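Local coordinates for protein tryptophanyl-tRNA synthetase (Thermus thermophilus, PDB 2EL7) that probably catalyses the ATP-dependent attachment of L-tryptophan to tRNA(Trp), working as a homodimeric class I aminoacyl-tRNA synthetase, at residues M1-E13 with L33-A46. Sequence-based numbering, arbitrary orientation.
Sequences MKRVLSGIQPSGE and LGRDAFFCIVDYHA
R3 and D36 tie together the entrance of a parallel strand pair, 4-8 beside 37-41, which with helix 16-33 forms the opening beta-alpha-beta unit of the class I synthetase Rossmann-like core. The arginine grips side-on: NE and NH1 both reach the single oxygen OD2 of D36, each at 2.8 Å. OD2 lies in the guanidinium plane, whereas the carboxylate is turned 42° from it and receives both nitrogens from one face. Because CG of R3 stands anti to its own N (chi1 180°) and the chain bends at chi3, CD is laid over the centre of the F38 ring, 4.1 Å from the centroid, a CH-pi contact, and the guanidinium runs nearly parallel to the ring. A methionine in place of R3 would probably leave the D36 carboxylate without its charged mate and F38 without the flat group that lies nearly parallel to its ring.

Between the strands the backbone ladder illustrates parallel pairing: V4 N bonds to D36 O, F38 N to V4 O, and so on until V42 N meets I8 O. On one face L5 CD1 sits against CB of both F38 and C40; on the other, I8 CG2 packs 4.0 Å from I41 CG1, and L33, ending the helix, sets CD1 against V4 and M1.

Farther out, Y140 O holds NH2 of R3, and strand 80-83 continues the sheet beyond 37-41. At the C-terminal ends P10, which begins the HIGH region and is predicted to contact ATP, rests its CB on D43 CA, while C40 lies close to D136, a predicted tryptophan ligand. One water lies over the centre of the F39 ring, donating to F38 O at 2.7 Å and hydrogen-bonded to S6 OG at 2.8 Å.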
loop_
_atom_site.group_PDB
_atom_site.type_symbol
_atom_site.label_atom_id
_atom_site.label_comp_id
_atom_site.label_asym_id
_atom_site.label_seq_id
_atom_site.Cartn_x
_atom_site.Cartn_y
_atom_site.Cartn_z
ATOM N N MET A 1 28.680 6.118 -0.391
ATOM C CA MET A 1 27.519 7.009 -0.744
ATOM C C MET A 1 27.383 7.215 -2.249
ATOM O O MET A 1 28.160 7.968 -2.837
ATOM C CB MET A 1 27.690 8.368 -0.060
ATOM C CG MET A 1 26.537 9.336 -0.209
ATOM S SD MET A 1 26.904 10.982 0.505
ATOM C CE MET A 1 25.862 11.030 1.898
ATOM N N LYS A 2 26.419 6.542 -2.875
ATOM C CA LYS A 2 26.182 6.700 -4.321
ATOM C C LYS A 2 24.857 7.423 -4.592
ATOM O O LYS A 2 24.774 8.305 -5.443
ATOM C CB LYS A 2 26.112 5.347 -5.036
ATOM C CG LYS A 2 27.399 4.542 -5.112
ATOM C CD LYS A 2 27.098 3.247 -5.841
ATOM C CE LYS A 2 28.329 2.384 -6.022
ATOM N NZ LYS A 2 27.981 1.124 -6.745
ATOM N N ARG A 3 23.806 7.022 -3.895
ATOM C CA ARG A 3 22.522 7.666 -4.097
ATOM C C ARG A 3 21.878 7.922 -2.763
ATOM O O ARG A 3 21.773 7.029 -1.928
ATOM C CB ARG A 3 21.589 6.812 -4.946
ATOM C CG ARG A 3 20.238 7.488 -5.148
ATOM C CD ARG A 3 19.403 6.715 -6.123
ATOM N NE ARG A 3 19.950 6.836 -7.464
ATOM C CZ ARG A 3 19.754 5.951 -8.433
ATOM N NH1 ARG A 3 20.292 6.166 -9.609
ATOM N NH2 ARG A 3 19.032 4.853 -8.227
ATOM N N VAL A 4 21.459 9.154 -2.566
ATOM C CA VAL A 4 20.851 9.538 -1.318
ATOM C C VAL A 4 19.373 9.882 -1.468
ATOM O O VAL A 4 18.969 10.446 -2.477
ATOM C CB VAL A 4 21.610 10.756 -0.707
ATOM C CG1 VAL A 4 20.839 11.335 0.488
ATOM C CG2 VAL A 4 22.995 10.306 -0.253
ATOM N N LEU A 5 18.566 9.493 -0.486
ATOM C CA LEU A 5 17.166 9.844 -0.519
ATOM C C LEU A 5 16.902 10.670 0.722
ATOM O O LEU A 5 17.110 10.195 1.846
ATOM C CB LEU A 5 16.252 8.623 -0.510
ATOM C CG LEU A 5 14.782 9.113 -0.464
ATOM C CD1 LEU A 5 14.361 9.747 -1.796
ATOM C CD2 LEU A 5 13.858 7.970 -0.140
ATOM N N SER A 6 16.472 11.913 0.531
ATOM C CA SER A 6 16.177 12.780 1.672
ATOM C C SER A 6 14.706 13.184 1.679
ATOM O O SER A 6 14.186 13.673 0.679
ATOM C CB SER A 6 17.073 14.026 1.644
ATOM O OG SER A 6 18.454 13.666 1.612
ATOM N N GLY A 7 14.047 12.980 2.817
ATOM C CA GLY A 7 12.643 13.307 2.943
ATOM C C GLY A 7 12.368 14.719 3.403
ATOM O O GLY A 7 12.916 15.177 4.416
ATOM N N ILE A 8 11.504 15.405 2.651
ATOM C CA ILE A 8 11.104 16.778 2.933
ATOM C C ILE A 8 9.633 16.810 3.359
ATOM O O ILE A 8 8.750 16.323 2.638
ATOM C CB ILE A 8 11.280 17.653 1.679
ATOM C CG1 ILE A 8 12.769 17.888 1.424
ATOM C CG2 ILE A 8 10.520 18.993 1.831
ATOM C CD1 ILE A 8 13.022 18.745 0.198
ATOM N N GLN A 9 9.359 17.386 4.523
ATOM C CA GLN A 9 7.966 17.455 4.967
ATOM C C GLN A 9 7.160 18.408 4.077
ATOM O O GLN A 9 7.664 19.451 3.648
ATOM C CB GLN A 9 7.902 17.887 6.438
ATOM C CG GLN A 9 8.527 16.863 7.361
ATOM C CD GLN A 9 7.966 15.471 7.114
ATOM O OE1 GLN A 9 6.743 15.297 7.021
ATOM N NE2 GLN A 9 8.851 14.468 7.000
ATOM N N PRO A 10 5.894 18.060 3.792
ATOM C CA PRO A 10 5.019 18.884 2.952
ATOM C C PRO A 10 4.573 20.178 3.677
ATOM O O PRO A 10 3.455 20.266 4.205
ATOM C CB PRO A 10 3.865 17.937 2.661
ATOM C CG PRO A 10 3.717 17.216 3.952
ATOM C CD PRO A 10 5.156 16.902 4.332
ATOM N N SER A 11 5.459 21.170 3.714
ATOM C CA SER A 11 5.163 22.431 4.397
ATOM C C SER A 11 6.056 23.573 3.927
ATOM O O SER A 11 7.241 23.375 3.673
ATOM C CB SER A 11 5.351 22.261 5.908
ATOM O OG SER A 11 5.602 23.513 6.527
ATOM N N GLY A 12 5.494 24.775 3.834
ATOM C CA GLY A 12 6.296 25.915 3.415
ATOM C C GLY A 12 6.903 26.710 4.569
ATOM O O GLY A 12 7.371 27.821 4.367
ATOM N N GLU A 13 6.906 26.160 5.779
ATOM C CA GLU A 13 7.461 26.870 6.942
ATOM C C GLU A 13 8.857 26.388 7.331
ATOM O O GLU A 13 9.004 25.512 8.186
ATOM C CB GLU A 13 6.544 26.694 8.156
ATOM C CG GLU A 13 5.078 26.986 7.892
ATOM C CD GLU A 13 4.826 28.452 7.610
ATOM O OE1 GLU A 13 5.260 29.292 8.429
ATOM O OE2 GLU A 13 4.192 28.765 6.578
ATOM N N LEU A 33 26.653 14.640 -5.026
ATOM C CA LEU A 33 26.002 13.594 -5.796
ATOM C C LEU A 33 25.276 14.047 -7.045
ATOM O O LEU A 33 24.973 13.239 -7.911
ATOM C CB LEU A 33 25.070 12.789 -4.883
ATOM C CG LEU A 33 25.827 12.261 -3.654
ATOM C CD1 LEU A 33 24.868 11.607 -2.653
ATOM C CD2 LEU A 33 26.898 11.284 -4.117
ATOM N N GLY A 34 25.007 15.337 -7.145
ATOM C CA GLY A 34 24.342 15.837 -8.324
ATOM C C GLY A 34 22.944 15.273 -8.477
ATOM O O GLY A 34 22.107 15.457 -7.585
ATOM N N ARG A 35 22.695 14.576 -9.593
ATOM C CA ARG A 35 21.381 14.016 -9.889
ATOM C C ARG A 35 21.018 12.817 -9.011
ATOM O O ARG A 35 19.858 12.468 -8.845
ATOM C CB ARG A 35 21.316 13.624 -11.358
ATOM C CG ARG A 35 20.247 14.334 -12.154
ATOM C CD ARG A 35 20.641 15.659 -12.793
ATOM N NE ARG A 35 19.787 16.748 -12.299
ATOM C CZ ARG A 35 19.340 17.790 -13.007
ATOM N NH1 ARG A 35 18.595 18.698 -12.407
ATOM N NH2 ARG A 35 19.602 17.930 -14.298
ATOM N N ASP A 36 22.021 12.177 -8.440
ATOM C CA ASP A 36 21.766 11.053 -7.567
ATOM C C ASP A 36 21.506 11.488 -6.145
ATOM O O ASP A 36 21.577 10.696 -5.210
ATOM C CB ASP A 36 22.905 10.058 -7.653
ATOM C CG ASP A 36 22.705 9.088 -8.791
ATOM O OD1 ASP A 36 23.679 8.816 -9.521
ATOM O OD2 ASP A 36 21.558 8.593 -8.953
ATOM N N ALA A 37 21.203 12.768 -5.986
ATOM C CA ALA A 37 20.831 13.282 -4.680
ATOM C C ALA A 37 19.318 13.446 -4.798
ATOM O O ALA A 37 18.852 14.505 -5.176
ATOM C CB ALA A 37 21.491 14.639 -4.408
ATOM N N PHE A 38 18.560 12.383 -4.520
ATOM C CA PHE A 38 17.096 12.453 -4.590
ATOM C C PHE A 38 16.467 13.151 -3.400
ATOM O O PHE A 38 16.782 12.847 -2.237
ATOM C CB PHE A 38 16.481 11.063 -4.688
ATOM C CG PHE A 38 16.685 10.396 -6.020
ATOM C CD1 PHE A 38 15.831 9.380 -6.431
ATOM C CD2 PHE A 38 17.716 10.778 -6.857
ATOM C CE1 PHE A 38 16.000 8.768 -7.645
ATOM C CE2 PHE A 38 17.887 10.170 -8.072
ATOM C CZ PHE A 38 17.024 9.159 -8.468
ATOM N N PHE A 39 15.565 14.085 -3.681
ATOM C CA PHE A 39 14.880 14.804 -2.601
ATOM C C PHE A 39 13.411 14.603 -2.821
ATOM O O PHE A 39 12.881 15.012 -3.849
ATOM C CB PHE A 39 15.246 16.296 -2.595
ATOM C CG PHE A 39 16.696 16.564 -2.247
ATOM C CD1 PHE A 39 17.672 16.637 -3.253
ATOM C CD2 PHE A 39 17.080 16.764 -0.919
ATOM C CE1 PHE A 39 18.998 16.910 -2.946
ATOM C CE2 PHE A 39 18.419 17.042 -0.586
ATOM C CZ PHE A 39 19.383 17.118 -1.592
ATOM N N CYS A 40 12.765 13.959 -1.845
ATOM C CA CYS A 40 11.347 13.592 -1.917
ATOM C C CYS A 40 10.437 14.313 -0.926
ATOM O O CYS A 40 10.593 14.158 0.282
ATOM C CB CYS A 40 11.233 12.072 -1.707
ATOM S SG CYS A 40 9.616 11.273 -1.976
ATOM N N ILE A 41 9.488 15.093 -1.450
ATOM C CA ILE A 41 8.528 15.817 -0.633
ATOM C C ILE A 41 7.483 14.748 -0.272
ATOM O O ILE A 41 6.675 14.345 -1.114
ATOM C CB ILE A 41 7.879 16.974 -1.446
ATOM C CG1 ILE A 41 8.914 18.074 -1.714
ATOM C CG2 ILE A 41 6.683 17.553 -0.688
ATOM C CD1 ILE A 41 8.406 19.212 -2.600
ATOM N N VAL A 42 7.483 14.295 0.977
ATOM C CA VAL A 42 6.565 13.224 1.369
ATOM C C VAL A 42 5.119 13.610 1.702
ATOM O O VAL A 42 4.684 13.485 2.843
ATOM C CB VAL A 42 7.163 12.380 2.544
ATOM C CG1 VAL A 42 8.385 11.635 2.061
ATOM C CG2 VAL A 42 7.535 13.271 3.710
ATOM N N ASP A 43 4.366 13.999 0.676
ATOM C CA ASP A 43 2.985 14.423 0.858
ATOM C C ASP A 43 2.100 13.322 1.457
ATOM O O ASP A 43 1.177 13.617 2.217
ATOM C CB ASP A 43 2.412 14.960 -0.472
ATOM C CG ASP A 43 2.489 13.951 -1.621
ATOM O OD1 ASP A 43 1.837 14.190 -2.651
ATOM O OD2 ASP A 43 3.186 12.925 -1.512
ATOM N N TYR A 44 2.389 12.062 1.143
ATOM C CA TYR A 44 1.625 10.948 1.701
ATOM C C TYR A 44 1.712 10.869 3.224
ATOM O O TYR A 44 0.864 10.249 3.853
ATOM C CB TYR A 44 2.079 9.612 1.099
ATOM C CG TYR A 44 1.342 9.256 -0.179
ATOM C CD1 TYR A 44 1.937 8.454 -1.158
ATOM C CD2 TYR A 44 0.057 9.738 -0.417
ATOM C CE1 TYR A 44 1.270 8.149 -2.347
ATOM C CE2 TYR A 44 -0.624 9.437 -1.600
ATOM C CZ TYR A 44 -0.014 8.646 -2.559
ATOM O OH TYR A 44 -0.687 8.364 -3.733
ATOM N N HIS A 45 2.729 11.503 3.811
ATOM C CA HIS A 45 2.912 11.504 5.267
ATOM C C HIS A 45 1.836 12.367 5.941
ATOM O O HIS A 45 1.488 12.139 7.107
ATOM C CB HIS A 45 4.320 12.017 5.604
ATOM C CG HIS A 45 4.638 12.073 7.069
ATOM N ND1 HIS A 45 4.242 11.100 7.965
ATOM C CD2 HIS A 45 5.367 12.966 7.784
ATOM C CE1 HIS A 45 4.711 11.391 9.166
ATOM N NE2 HIS A 45 5.398 12.519 9.082
ATOM N N ALA A 46 1.303 13.342 5.202
ATOM C CA ALA A 46 0.269 14.210 5.751
ATOM C C ALA A 46 -1.014 13.423 6.021
ATOM O O ALA A 46 -1.716 13.728 6.974
ATOM C CB ALA A 46 -0.030 15.376 4.790
HETATM O O HOH W 1 19.102 13.655 -1.133
#